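Amphoterin-induced protein 1 (PDB 2XOT) promotes the growth and fasciculation of hippocampal neurites as a homodimerising cell-adhesion protein, this chain being its extracellular leucine-rich repeat and immunoglobulin part. Local coordinates at residues 146-151 against 168-173; 125-130 against 150-155; 263-268 against 300-305; 278-283 against 317-322. All blocks are in the same frame, centred on the assembly; numbering follows the deposited sequence.

Interaction 1 of 4, residues 146-151 against 168-173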
loop_
_atom_site.group_PDB
_atom_site.type_symbol
_atom_site.label_atom_id
_atom_site.label_comp_id
_atom_site.label_asym_id
_atom_site.label_seq_id
_atom_site.Cartn_x
_atom_site.Cartn_y
_atom_site.Cartn_z
ATOM N N ASN B 146 -25.063 -4.786 -0.108
ATOM C CA ASN B 146 -25.763 -4.960 -1.382
ATOM C C ASN B 146 -27.020 -5.825 -1.151
ATOM O O ASN B 146 -27.452 -5.958 -0.022
ATOM C CB ASN B 146 -24.811 -5.550 -2.417
ATOM C CG ASN B 146 -23.821 -4.529 -2.929
ATOM O OD1 ASN B 146 -22.651 -4.492 -2.514
ATOM N ND2 ASN B 146 -24.280 -3.695 -3.845
ATOM N N GLN B 147 -27.637 -6.380 -2.192
ATOM C CA GLN B 147 -28.819 -7.230 -2.015
ATOM C C GLN B 147 -28.543 -8.644 -2.538
ATOM O O GLN B 147 -29.408 -9.268 -3.156
ATOM C CB GLN B 147 -30.021 -6.629 -2.754
ATOM C CG GLN B 147 -30.409 -5.227 -2.299
ATOM C CD GLN B 147 -31.159 -5.234 -0.975
ATOM O OE1 GLN B 147 -30.596 -4.899 0.070
ATOM N NE2 GLN B 147 -32.432 -5.636 -1.005
ATOM N N ILE B 148 -27.340 -9.140 -2.265
ATOM C CA ILE B 148 -26.879 -10.420 -2.776
ATOM C C ILE B 148 -27.496 -11.572 -1.981
ATOM O O ILE B 148 -27.385 -11.599 -0.770
ATOM C CB ILE B 148 -25.322 -10.509 -2.751
ATOM C CG1 ILE B 148 -24.692 -9.339 -3.538
ATOM C CG2 ILE B 148 -24.850 -11.838 -3.321
ATOM C CD1 ILE B 148 -23.168 -9.212 -3.405
ATOM N N SER B 149 -28.129 -12.519 -2.688
ATOM C CA SER B 149 -28.832 -13.669 -2.086
ATOM C C SER B 149 -28.150 -15.022 -2.351
ATOM O O SER B 149 -28.340 -15.970 -1.556
ATOM C CB SER B 149 -30.311 -13.705 -2.541
ATOM O OG SER B 149 -30.414 -14.126 -3.897
ATOM N N ARG B 150 -27.348 -15.120 -3.425
ATOM C CA ARG B 150 -26.517 -16.305 -3.674
ATOM C C ARG B 150 -25.034 -16.081 -3.384
ATOM O O ARG B 150 -24.379 -15.205 -3.977
ATOM C CB ARG B 150 -26.637 -16.814 -5.116
ATOM C CG ARG B 150 -26.034 -18.212 -5.252
ATOM C CD ARG B 150 -25.924 -18.731 -6.679
ATOM N NE ARG B 150 -24.690 -18.277 -7.281
ATOM C CZ ARG B 150 -23.574 -18.992 -7.384
ATOM N NH1 ARG B 150 -23.471 -20.231 -6.934
ATOM N NH2 ARG B 150 -22.548 -18.438 -7.964
ATOM N N PHE B 151 -24.484 -16.922 -2.503
ATOM C CA PHE B 151 -23.059 -16.881 -2.211
ATOM C C PHE B 151 -22.272 -17.215 -3.477
ATOM O O PHE B 151 -22.456 -18.281 -4.049
ATOM C CB PHE B 151 -22.677 -17.865 -1.104
ATOM C CG PHE B 151 -21.240 -17.772 -0.703
ATOM C CD1 PHE B 151 -20.827 -16.845 0.235
ATOM C CD2 PHE B 151 -20.289 -18.618 -1.263
ATOM C CE1 PHE B 151 -19.505 -16.753 0.604
ATOM C CE2 PHE B 151 -18.954 -18.519 -0.894
ATOM C CZ PHE B 151 -18.567 -17.582 0.030
ATOM N N LEU B 168 -12.952 -11.304 1.281
ATOM C CA LEU B 168 -14.203 -11.235 0.557
ATOM C C LEU B 168 -15.297 -10.879 1.574
ATOM O O LEU B 168 -15.710 -11.708 2.392
ATOM C CB LEU B 168 -14.493 -12.575 -0.107
ATOM C CG LEU B 168 -15.830 -12.704 -0.830
ATOM C CD1 LEU B 168 -15.951 -11.640 -1.925
ATOM C CD2 LEU B 168 -16.011 -14.086 -1.407
ATOM N N ASP B 169 -15.753 -9.633 1.524
ATOM C CA ASP B 169 -16.732 -9.120 2.487
ATOM C C ASP B 169 -18.120 -9.178 1.869
ATOM O O ASP B 169 -18.441 -8.418 0.955
ATOM C CB ASP B 169 -16.364 -7.695 2.882
ATOM C CG ASP B 169 -17.250 -7.139 3.963
ATOM O OD1 ASP B 169 -18.102 -7.875 4.511
ATOM O OD2 ASP B 169 -17.095 -5.943 4.248
ATOM N N LEU B 170 -18.918 -10.122 2.350
ATOM C CA LEU B 170 -20.293 -10.298 1.912
ATOM C C LEU B 170 -21.259 -9.998 3.064
ATOM O O LEU B 170 -22.403 -10.451 3.068
ATOM C CB LEU B 170 -20.489 -11.716 1.356
ATOM C CG LEU B 170 -19.895 -11.929 -0.062
ATOM C CD1 LEU B 170 -19.643 -13.412 -0.401
ATOM C CD2 LEU B 170 -20.828 -11.340 -1.095
ATOM N N SER B 171 -20.809 -9.198 4.020
ATOM C CA SER B 171 -21.651 -8.863 5.169
ATOM C C SER B 171 -22.785 -7.942 4.732
ATOM O O SER B 171 -22.686 -7.254 3.730
ATOM C CB SER B 171 -20.817 -8.221 6.297
ATOM O OG SER B 171 -20.182 -7.019 5.893
ATOM N N SER B 172 -23.857 -7.929 5.506
ATOM C CA SER B 172 -24.986 -7.038 5.262
ATOM C C SER B 172 -25.508 -7.211 3.844
ATOM O O SER B 172 -25.621 -6.242 3.093
ATOM C CB SER B 172 -24.608 -5.586 5.558
ATOM O OG SER B 172 -24.254 -5.438 6.921
ATOM N N ASN B 173 -25.788 -8.463 3.481
ATOM C CA ASN B 173 -26.456 -8.795 2.215
ATOM C C ASN B 173 -27.734 -9.584 2.494
ATOM O O ASN B 173 -28.357 -9.383 3.544
ATOM C CB ASN B 173 -25.477 -9.530 1.297
ATOM C CG ASN B 173 -24.671 -8.576 0.438
ATOM O OD1 ASN B 173 -25.186 -8.005 -0.543
ATOM N ND2 ASN B 173 -23.405 -8.402 0.784
#

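Interaction 2 of 4, residues 125-130 against 150-155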
loop_
_atom_site.group_PDB
_atom_site.type_symbol
_atom_site.label_atom_id
_atom_site.label_comp_id
_atom_site.label_asym_id
_atom_site.label_seq_id
_atom_site.Cartn_x
_atom_site.Cartn_y
_atom_site.Cartn_z
ATOM N N VAL B 125 -27.355 -7.293 -6.964
ATOM C CA VAL B 125 -28.219 -8.407 -6.617
ATOM C C VAL B 125 -27.546 -9.739 -6.927
ATOM O O VAL B 125 -27.725 -10.710 -6.203
ATOM C CB VAL B 125 -29.603 -8.306 -7.347
ATOM C CG1 VAL B 125 -30.288 -9.634 -7.341
ATOM C CG2 VAL B 125 -30.491 -7.225 -6.695
ATOM N N VAL B 126 -26.762 -9.779 -7.982
ATOM C CA VAL B 126 -26.190 -11.031 -8.477
ATOM C C VAL B 126 -24.753 -10.811 -8.878
ATOM O O VAL B 126 -24.460 -9.881 -9.637
ATOM C CB VAL B 126 -26.983 -11.535 -9.721
ATOM C CG1 VAL B 126 -26.213 -12.613 -10.462
ATOM C CG2 VAL B 126 -28.331 -12.032 -9.306
ATOM N N VAL B 127 -23.860 -11.665 -8.364
ATOM C CA VAL B 127 -22.426 -11.593 -8.653
ATOM C C VAL B 127 -22.054 -12.633 -9.712
ATOM O O VAL B 127 -22.141 -13.831 -9.459
ATOM C CB VAL B 127 -21.573 -11.849 -7.360
ATOM C CG1 VAL B 127 -20.056 -11.670 -7.648
ATOM C CG2 VAL B 127 -22.012 -10.918 -6.232
ATOM N N ASP B 128 -21.680 -12.180 -10.911
ATOM C CA ASP B 128 -21.242 -13.084 -11.984
ATOM C C ASP B 128 -19.751 -13.334 -11.814
ATOM O O ASP B 128 -18.984 -12.402 -11.856
ATOM C CB ASP B 128 -21.520 -12.454 -13.368
ATOM C CG ASP B 128 -21.111 -13.361 -14.536
ATOM O OD1 ASP B 128 -20.277 -14.285 -14.347
ATOM O OD2 ASP B 128 -21.637 -13.147 -15.656
ATOM N N ARG B 129 -19.349 -14.586 -11.639
ATOM C CA ARG B 129 -17.914 -14.950 -11.551
ATOM C C ARG B 129 -17.041 -14.342 -12.646
ATOM O O ARG B 129 -15.858 -14.025 -12.412
ATOM C CB ARG B 129 -17.734 -16.456 -11.616
ATOM C CG ARG B 129 -16.282 -16.909 -11.822
ATOM C CD ARG B 129 -15.373 -16.466 -10.645
ATOM N NE ARG B 129 -13.969 -16.831 -10.843
ATOM C CZ ARG B 129 -13.118 -16.191 -11.649
ATOM N NH1 ARG B 129 -13.509 -15.146 -12.365
ATOM N NH2 ARG B 129 -11.861 -16.617 -11.777
ATOM N N ASN B 130 -17.602 -14.206 -13.845
ATOM C CA ASN B 130 -16.841 -13.695 -14.971
ATOM C C ASN B 130 -16.576 -12.192 -14.917
ATOM O O ASN B 130 -15.730 -11.703 -15.644
ATOM C CB ASN B 130 -17.522 -14.066 -16.298
ATOM C CG ASN B 130 -17.416 -15.553 -16.616
ATOM O OD1 ASN B 130 -18.298 -16.111 -17.273
ATOM N ND2 ASN B 130 -16.335 -16.205 -16.146
ATOM N N ARG B 150 -27.348 -15.120 -3.425
ATOM C CA ARG B 150 -26.517 -16.305 -3.674
ATOM C C ARG B 150 -25.034 -16.081 -3.384
ATOM O O ARG B 150 -24.379 -15.205 -3.977
ATOM C CB ARG B 150 -26.637 -16.814 -5.116
ATOM C CG ARG B 150 -26.034 -18.212 -5.252
ATOM C CD ARG B 150 -25.924 -18.731 -6.679
ATOM N NE ARG B 150 -24.690 -18.277 -7.281
ATOM C CZ ARG B 150 -23.574 -18.992 -7.384
ATOM N NH1 ARG B 150 -23.471 -20.231 -6.934
ATOM N NH2 ARG B 150 -22.548 -18.438 -7.964
ATOM N N PHE B 151 -24.484 -16.922 -2.503
ATOM C CA PHE B 151 -23.059 -16.881 -2.211
ATOM C C PHE B 151 -22.272 -17.215 -3.477
ATOM O O PHE B 151 -22.456 -18.281 -4.049
ATOM C CB PHE B 151 -22.677 -17.865 -1.104
ATOM C CG PHE B 151 -21.240 -17.772 -0.703
ATOM C CD1 PHE B 151 -20.827 -16.845 0.235
ATOM C CD2 PHE B 151 -20.289 -18.618 -1.263
ATOM C CE1 PHE B 151 -19.505 -16.753 0.604
ATOM C CE2 PHE B 151 -18.954 -18.519 -0.894
ATOM C CZ PHE B 151 -18.567 -17.582 0.030
ATOM N N PRO B 152 -21.393 -16.303 -3.918
ATOM C CA PRO B 152 -20.534 -16.538 -5.098
ATOM C C PRO B 152 -19.360 -17.490 -4.851
ATOM O O PRO B 152 -18.205 -17.073 -4.855
ATOM C CB PRO B 152 -20.043 -15.137 -5.448
ATOM C CG PRO B 152 -20.117 -14.371 -4.181
ATOM C CD PRO B 152 -21.208 -14.957 -3.350
ATOM N N VAL B 153 -19.656 -18.773 -4.676
ATOM C CA VAL B 153 -18.647 -19.739 -4.268
ATOM C C VAL B 153 -17.524 -19.884 -5.299
ATOM O O VAL B 153 -16.407 -20.248 -4.957
ATOM C CB VAL B 153 -19.282 -21.115 -3.956
ATOM C CG1 VAL B 153 -19.717 -21.822 -5.254
ATOM C CG2 VAL B 153 -18.313 -21.979 -3.121
ATOM N N GLU B 154 -17.806 -19.539 -6.554
ATOM C CA GLU B 154 -16.818 -19.663 -7.624
ATOM C C GLU B 154 -15.649 -18.694 -7.476
ATOM O O GLU B 154 -14.596 -18.910 -8.076
ATOM C CB GLU B 154 -17.462 -19.457 -9.005
ATOM C CG GLU B 154 -18.541 -20.480 -9.374
ATOM C CD GLU B 154 -19.861 -20.256 -8.640
ATOM O OE1 GLU B 154 -20.124 -19.119 -8.181
ATOM O OE2 GLU B 154 -20.622 -21.218 -8.492
ATOM N N LEU B 155 -15.816 -17.624 -6.701
ATOM C CA LEU B 155 -14.697 -16.710 -6.439
ATOM C C LEU B 155 -13.552 -17.404 -5.699
ATOM O O LEU B 155 -12.380 -17.078 -5.919
ATOM C CB LEU B 155 -15.155 -15.480 -5.648
ATOM C CG LEU B 155 -15.991 -14.468 -6.440
ATOM C CD1 LEU B 155 -16.522 -13.345 -5.544
ATOM C CD2 LEU B 155 -15.161 -13.910 -7.603
HETATM O O HOH W 1 -27.621 -13.057 -5.638
HETATM O O HOH W 2 -24.941 -15.433 -8.411
HETATM O O HOH W 3 -24.823 -14.010 -6.334
#

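Interaction 3 of 4, residues 263-268 against 300-305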
loop_
_atom_site.group_PDB
_atom_site.type_symbol
_atom_site.label_atom_id
_atom_site.label_comp_id
_atom_site.label_asym_id
_atom_site.label_seq_id
_atom_site.Cartn_x
_atom_site.Cartn_y
_atom_site.Cartn_z
ATOM N N THR B 263 1.478 -42.450 1.120
ATOM C CA THR B 263 2.157 -41.197 0.887
ATOM C C THR B 263 1.158 -40.117 1.266
ATOM O O THR B 263 0.024 -40.144 0.811
ATOM C CB THR B 263 2.618 -41.081 -0.568
ATOM O OG1 THR B 263 3.651 -42.056 -0.808
ATOM C CG2 THR B 263 3.157 -39.687 -0.853
ATOM N N LEU B 264 1.582 -39.187 2.124
ATOM C CA LEU B 264 0.675 -38.280 2.825
ATOM C C LEU B 264 1.307 -36.889 2.907
ATOM O O LEU B 264 2.477 -36.770 3.248
ATOM C CB LEU B 264 0.456 -38.816 4.257
ATOM C CG LEU B 264 -0.838 -38.536 5.031
ATOM C CD1 LEU B 264 -0.596 -38.666 6.531
ATOM C CD2 LEU B 264 -1.404 -37.186 4.725
ATOM N N THR B 265 0.526 -35.852 2.591
ATOM C CA THR B 265 0.920 -34.460 2.823
ATOM C C THR B 265 -0.047 -33.807 3.805
ATOM O O THR B 265 -1.269 -33.843 3.596
ATOM C CB THR B 265 0.933 -33.638 1.519
ATOM O OG1 THR B 265 1.830 -34.238 0.580
ATOM C CG2 THR B 265 1.386 -32.192 1.781
ATOM N N ILE B 266 0.500 -33.208 4.866
ATOM C CA ILE B 266 -0.297 -32.455 5.838
ATOM C C ILE B 266 0.092 -30.972 5.878
ATOM O O ILE B 266 1.224 -30.624 6.193
ATOM C CB ILE B 266 -0.189 -33.030 7.266
ATOM C CG1 ILE B 266 -0.598 -34.515 7.250
ATOM C CG2 ILE B 266 -1.057 -32.163 8.205
ATOM C CD1 ILE B 266 -0.723 -35.198 8.595
ATOM N N ARG B 267 -0.863 -30.115 5.543
ATOM C CA ARG B 267 -0.667 -28.669 5.567
ATOM C C ARG B 267 -0.619 -28.103 6.992
ATOM O O ARG B 267 -1.301 -28.586 7.886
ATOM C CB ARG B 267 -1.808 -27.980 4.815
ATOM C CG ARG B 267 -1.761 -28.161 3.310
ATOM C CD ARG B 267 -2.805 -27.296 2.631
ATOM N NE ARG B 267 -2.483 -25.873 2.781
ATOM C CZ ARG B 267 -3.056 -25.034 3.650
ATOM N NH1 ARG B 267 -4.015 -25.439 4.487
ATOM N NH2 ARG B 267 -2.656 -23.772 3.684
ATOM N N CYS B 268 0.211 -27.084 7.185
ATOM C CA CYS B 268 0.145 -26.255 8.371
ATOM C C CYS B 268 -0.787 -25.118 7.979
ATOM O O CYS B 268 -0.373 -24.182 7.302
ATOM C CB CYS B 268 1.531 -25.740 8.730
ATOM S SG CYS B 268 1.608 -24.609 10.099
ATOM N N ASN B 300 7.651 -27.261 0.827
ATOM C CA ASN B 300 6.978 -25.965 0.849
ATOM C C ASN B 300 6.926 -25.593 2.329
ATOM O O ASN B 300 7.977 -25.304 2.910
ATOM C CB ASN B 300 5.596 -26.032 0.199
ATOM N N GLY B 301 5.770 -25.639 2.964
ATOM C CA GLY B 301 5.736 -25.621 4.439
ATOM C C GLY B 301 4.924 -26.776 5.002
ATOM O O GLY B 301 4.518 -26.750 6.168
ATOM N N ASP B 302 4.707 -27.789 4.160
ATOM C CA ASP B 302 3.826 -28.913 4.454
ATOM C C ASP B 302 4.603 -30.107 4.969
ATOM O O ASP B 302 5.722 -30.364 4.529
ATOM C CB ASP B 302 3.096 -29.347 3.183
ATOM C CG ASP B 302 2.287 -28.225 2.550
ATOM O OD1 ASP B 302 1.772 -27.352 3.268
ATOM O OD2 ASP B 302 2.170 -28.223 1.312
ATOM N N LEU B 303 4.005 -30.835 5.897
ATOM C CA LEU B 303 4.564 -32.093 6.383
ATOM C C LEU B 303 4.376 -33.186 5.302
ATOM O O LEU B 303 3.255 -33.390 4.810
ATOM C CB LEU B 303 3.858 -32.467 7.689
ATOM C CG LEU B 303 4.543 -33.419 8.668
ATOM C CD1 LEU B 303 5.901 -32.894 9.122
ATOM C CD2 LEU B 303 3.625 -33.644 9.847
ATOM N N PHE B 304 5.454 -33.877 4.927
ATOM C CA PHE B 304 5.393 -34.897 3.865
ATOM C C PHE B 304 5.900 -36.277 4.305
ATOM O O PHE B 304 7.029 -36.410 4.777
ATOM C CB PHE B 304 6.175 -34.446 2.641
ATOM C CG PHE B 304 6.068 -35.388 1.477
ATOM C CD1 PHE B 304 4.860 -35.559 0.819
ATOM C CD2 PHE B 304 7.174 -36.104 1.037
ATOM C CE1 PHE B 304 4.749 -36.435 -0.266
ATOM C CE2 PHE B 304 7.069 -36.978 -0.056
ATOM C CZ PHE B 304 5.864 -37.147 -0.695
ATOM N N PHE B 305 5.041 -37.285 4.138
ATOM C CA PHE B 305 5.392 -38.699 4.324
ATOM C C PHE B 305 5.369 -39.395 2.958
ATOM O O PHE B 305 4.312 -39.538 2.362
ATOM C CB PHE B 305 4.392 -39.393 5.258
ATOM C CG PHE B 305 4.160 -38.682 6.566
ATOM C CD1 PHE B 305 4.829 -39.073 7.716
ATOM C CD2 PHE B 305 3.262 -37.621 6.650
ATOM C CE1 PHE B 305 4.613 -38.419 8.928
ATOM C CE2 PHE B 305 3.045 -36.973 7.861
ATOM C CZ PHE B 305 3.722 -37.380 8.993
HETATM O O HOH W 4 2.012 -26.078 5.379
#

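Interaction 4 of 4, residues 278-283 against 317-322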
loop_
_atom_site.group_PDB
_atom_site.type_symbol
_atom_site.label_atom_id
_atom_site.label_comp_id
_atom_site.label_asym_id
_atom_site.label_seq_id
_atom_site.Cartn_x
_atom_site.Cartn_y
_atom_site.Cartn_z
ATOM N N VAL B 278 7.568 -23.998 11.228
ATOM C CA VAL B 278 8.531 -24.919 11.830
ATOM C C VAL B 278 7.748 -26.095 12.391
ATOM O O VAL B 278 6.875 -25.916 13.271
ATOM C CB VAL B 278 9.321 -24.252 12.991
ATOM C CG1 VAL B 278 10.324 -25.243 13.621
ATOM C CG2 VAL B 278 10.021 -22.970 12.499
ATOM N N TRP B 279 8.053 -27.289 11.887
ATOM C CA TRP B 279 7.403 -28.516 12.339
ATOM C C TRP B 279 8.307 -29.279 13.300
ATOM O O TRP B 279 9.522 -29.377 13.082
ATOM C CB TRP B 279 7.127 -29.431 11.163
ATOM C CG TRP B 279 5.988 -29.044 10.312
ATOM C CD1 TRP B 279 6.031 -28.354 9.136
ATOM C CD2 TRP B 279 4.630 -29.413 10.513
ATOM N NE1 TRP B 279 4.768 -28.262 8.601
ATOM C CE2 TRP B 279 3.893 -28.903 9.432
ATOM C CE3 TRP B 279 3.965 -30.131 11.505
ATOM C CZ2 TRP B 279 2.517 -29.057 9.334
ATOM C CZ3 TRP B 279 2.606 -30.293 11.403
ATOM C CH2 TRP B 279 1.895 -29.755 10.331
ATOM N N VAL B 280 7.685 -29.819 14.338
ATOM C CA VAL B 280 8.335 -30.598 15.378
ATOM C C VAL B 280 7.574 -31.928 15.456
ATOM O O VAL B 280 6.336 -31.949 15.270
ATOM C CB VAL B 280 8.259 -29.870 16.748
ATOM C CG1 VAL B 280 8.969 -30.673 17.844
ATOM C CG2 VAL B 280 8.839 -28.463 16.645
ATOM N N SER B 281 8.304 -33.012 15.757
ATOM C CA SER B 281 7.797 -34.378 15.679
ATOM C C SER B 281 7.307 -34.885 17.033
ATOM O O SER B 281 7.571 -34.265 18.053
ATOM C CB SER B 281 8.908 -35.304 15.158
ATOM O OG SER B 281 9.731 -35.744 16.228
ATOM N N PRO B 282 6.594 -36.023 17.055
ATOM C CA PRO B 282 6.111 -36.575 18.322
ATOM C C PRO B 282 7.227 -36.785 19.340
ATOM O O PRO B 282 6.984 -36.700 20.548
ATOM C CB PRO B 282 5.495 -37.908 17.905
ATOM C CG PRO B 282 5.135 -37.718 16.480
ATOM C CD PRO B 282 6.177 -36.850 15.910
ATOM N N SER B 283 8.441 -37.039 18.850
ATOM C CA SER B 283 9.624 -37.154 19.706
ATOM C C SER B 283 10.229 -35.791 20.071
ATOM O O SER B 283 11.328 -35.732 20.639
ATOM C CB SER B 283 10.694 -37.979 18.997
ATOM O OG SER B 283 11.405 -37.164 18.084
ATOM N N THR B 317 3.522 -30.936 15.544
ATOM C CA THR B 317 3.158 -29.552 15.819
ATOM C C THR B 317 3.837 -28.627 14.835
ATOM O O THR B 317 5.046 -28.730 14.593
ATOM C CB THR B 317 3.539 -29.203 17.245
ATOM O OG1 THR B 317 3.011 -30.216 18.088
ATOM C CG2 THR B 317 2.982 -27.829 17.675
ATOM N N CYS B 318 3.043 -27.748 14.238
ATOM C CA CYS B 318 3.547 -26.667 13.411
ATOM C C CYS B 318 3.491 -25.373 14.205
ATOM O O CYS B 318 2.418 -24.920 14.593
ATOM C CB CYS B 318 2.697 -26.494 12.157
ATOM S SG CYS B 318 3.310 -25.232 11.055
ATOM N N TYR B 319 4.660 -24.778 14.417
ATOM C CA TYR B 319 4.783 -23.433 14.964
ATOM C C TYR B 319 4.915 -22.462 13.818
ATOM O O TYR B 319 5.869 -22.529 13.038
ATOM C CB TYR B 319 6.004 -23.371 15.872
ATOM C CG TYR B 319 5.903 -24.307 17.028
ATOM C CD1 TYR B 319 5.104 -24.008 18.103
ATOM C CD2 TYR B 319 6.613 -25.498 17.056
ATOM C CE1 TYR B 319 5.006 -24.859 19.173
ATOM C CE2 TYR B 319 6.522 -26.353 18.139
ATOM C CZ TYR B 319 5.713 -26.029 19.180
ATOM O OH TYR B 319 5.604 -26.864 20.270
ATOM N N ALA B 320 3.932 -21.583 13.683
ATOM C CA ALA B 320 3.924 -20.602 12.619
ATOM C C ALA B 320 4.260 -19.226 13.198
ATOM O O ALA B 320 3.671 -18.790 14.191
ATOM C CB ALA B 320 2.546 -20.582 11.900
ATOM N N MET B 321 5.193 -18.539 12.554
ATOM C CA MET B 321 5.648 -17.243 13.038
ATOM C C MET B 321 5.377 -16.134 12.029
ATOM O O MET B 321 5.827 -16.195 10.892
ATOM C CB MET B 321 7.134 -17.311 13.411
ATOM C CG MET B 321 7.383 -17.811 14.855
ATOM S SD MET B 321 7.090 -19.574 15.203
ATOM C CE MET B 321 8.257 -20.354 14.089
ATOM N N GLY B 322 4.597 -15.138 12.463
ATOM C CA GLY B 322 4.327 -13.943 11.667
ATOM C C GLY B 322 4.800 -12.694 12.385
ATOM O O GLY B 322 5.247 -12.741 13.545
#

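Interaction 1 of 4, residues 146-151 against 168-173
With CG of F151 anti to its backbone N (chi1 -175°) and CG of L170 anti to its carbonyl carbon (chi1 -76°), the two side chains of successive leucine-rich repeats meet at about a right angle. Methyl CD1 of L170 comes obliquely upon the phenyl ring, 3.5 Å from F151 CE1. The other methyl, CD2, lies 3.9 Å from I148 CD1, which means that a single leucine forks between an isoleucine and a phenylalanine of the repeat before it.

The polar half of the contact turns on N173, the asparagine that closes the LxxLxLxxN consensus of LRR 6. Its OD1 accepts a nearly straight bond from I148 N (3.0 Å, 164° at the hydrogen), the donor standing somewhat out of the carbonyl plane, and a weak one from N146 N at 3.3 Å. On the other branch of the amide, ND2 gives a hydrogen bond to L143 O and a weak one to L170 O. A buried polar group is thereby satisfied by main chain on both branches, and its rotation is fixed.

D169 forms an Asx turn, OD1 accepting from S171 N at 3.1 Å, while OD2 bonds to S20 of the second subunit. Strand 167-169 runs between strands 140-142 and 194-195 of the solenoid sheet; L168 packs on L141 and L194, and F151 also reaches L194.

Interaction 2 of 4, residues 125-130 against 150-155
The variable flanks of LRR 4 and LRR 5, which follow the conserved LxxLxLxxN part of each repeat, pack here through V127 and R129 on P152, E154 and L155. P152, the central residue of an inverse gamma turn, offers CB to V127 CB at 4.1 Å, and V127 CG1 is 4.4 Å from L155 CD1.

R129 contributes mainly its aliphatic stem. Its CG is 4.0 Å from E154 CB, and the bend at chi2 (62°) places CD at 4.0 Å from L155 CD2. Carbonyl O of E154 lies at the guanidinium edge, near its plane and 3.5 Å from R129 NE, but the hydrogen bond of NE goes to N160 O, and NH1 forms a salt bridge with E133. An alanine in place of R129 would probably open a gap beside L155 and leave E133 without its salt-bridge mate and N160 O without this donor.

No direct hydrogen bond joins the two segments. One water links their main chains, accepting from V127 N at 3.2 Å and donating to R150 O at 2.7 Å, while a second accepts from R150 NE and ties that side chain weakly to V127 O. Within its own segment R150 is tethered by a salt bridge, NH2 to E154 OE1, the oxygen lying in the guanidinium plane. Side-chain packing between successive repeats, with water between the segments, suits the irregular flank of a leucine-rich repeat solenoid.

Interaction 3 of 4, residues 263-268 against 300-305
L264 and F305 lie side by side and point the same way, toward the interior of an immunoglobulin I-set sandwich in which strands 264-266 and 302-305 correspond to strands B and E. The strands run antiparallel at 165°. Hydrogen-bonded pairs L264-F305 and I266-L303 hold them with four backbone bonds of 2.8 Å each.

These pairs face inward. L264 CB touches F305 CD2 at 3.9 Å, and I266 CB meets L303 CB at 4.1 Å; the tip of I266, CD1, comes obliquely to the F305 ring. The same face is covered by strand 326-336, with L333 against L264 and F305 and V331 against I266.

The opposite face carries the non-hydrogen-bonded pair T265 and F304. CG of F304 is anti to its backbone N (chi1 -175°), and the ring crosses the threonines obliquely: T265 OG1 stands at its edge, near the plane and 3.3 Å from CD1, while CG2 of T263 is 3.7 Å from CE1.

At the other end R267 and D302 run alongside each other with their charged planes turned 67° apart. R267 NE is 4.5 Å from D302 OD1, which lies well out of the guanidinium plane, and the salt bridge of R267 is made to D269 instead. An alanine in place of D302 would keep the CB contact with T265 CG2 but would probably deprive R267 of a nearby opposite charge and a bound water of one acceptor. That water accepts from C268 N at 2.7 Å and donates to D302 OD1 and, weakly, to G301 O.

Interaction 4 of 4, residues 278-283 against 317-322
V278 and Y319 form one of two hydrogen-bonded pairs between strands 276-280 and 314-321, the C and F strands of the immunoglobulin I-set fold, which run antiparallel here at 157°. V278 N gives to Y319 O at 2.9 Å and its O takes Y319 N at 2.7 Å. The second pair is V280 with T317: V280 N bonds T317 O at 2.9 Å, nearly along the C=O axis, and V280 O receives T317 N.

Between them, the backbones of W279 and C318 turn outward, W279 bonding to V287 and C318 to L329. The indole NE1, a buried donor, is satisfied by G301 O, in the turn leading into strand 302-305 of the other sheet. Beyond the strand, S281 OG is bonded to S283 OG and weakly to S283 N and E285 N.

On the face bearing V278 and Y319, V280 CG2 touches the edge of the tyrosine ring 3.5 Å from CE2, while M321 CE reaches V278 CG2. The opposite face holds the classic pairing of core tryptophan and disulfide. C318, joined to C268, makes a CH-pi contact: its CB sits over the W279 six-membered ring, 3.6 Å from the centroid and 2° off the normal. SG, anti to the backbone N, lies over the five-membered ring, 4.2 Å from its centroid.

From the N terminus, interaction 2 opens in LRR 4 and closes a loop round strand 140-142, onto the flank of LRR 5. Interaction 1 opens before that loop is shut, shares R150 and F151 with it, and closes on LRR 6, so the two overlap like successive turns of the solenoid. Interactions 3 and 4 come later, in the immunoglobulin domain. Their segments alternate, 263-268, 278-283, 300-305 and 317-322, and neither nests within the other; each belongs to one sheet of the sandwich, and the C268-C318 disulfide joins them directly. Interactions 1 and 2 serve the repeat domain, and 3 and 4 the immunoglobulin domain; the centres of 1 and 3 lie about 35 Å apart.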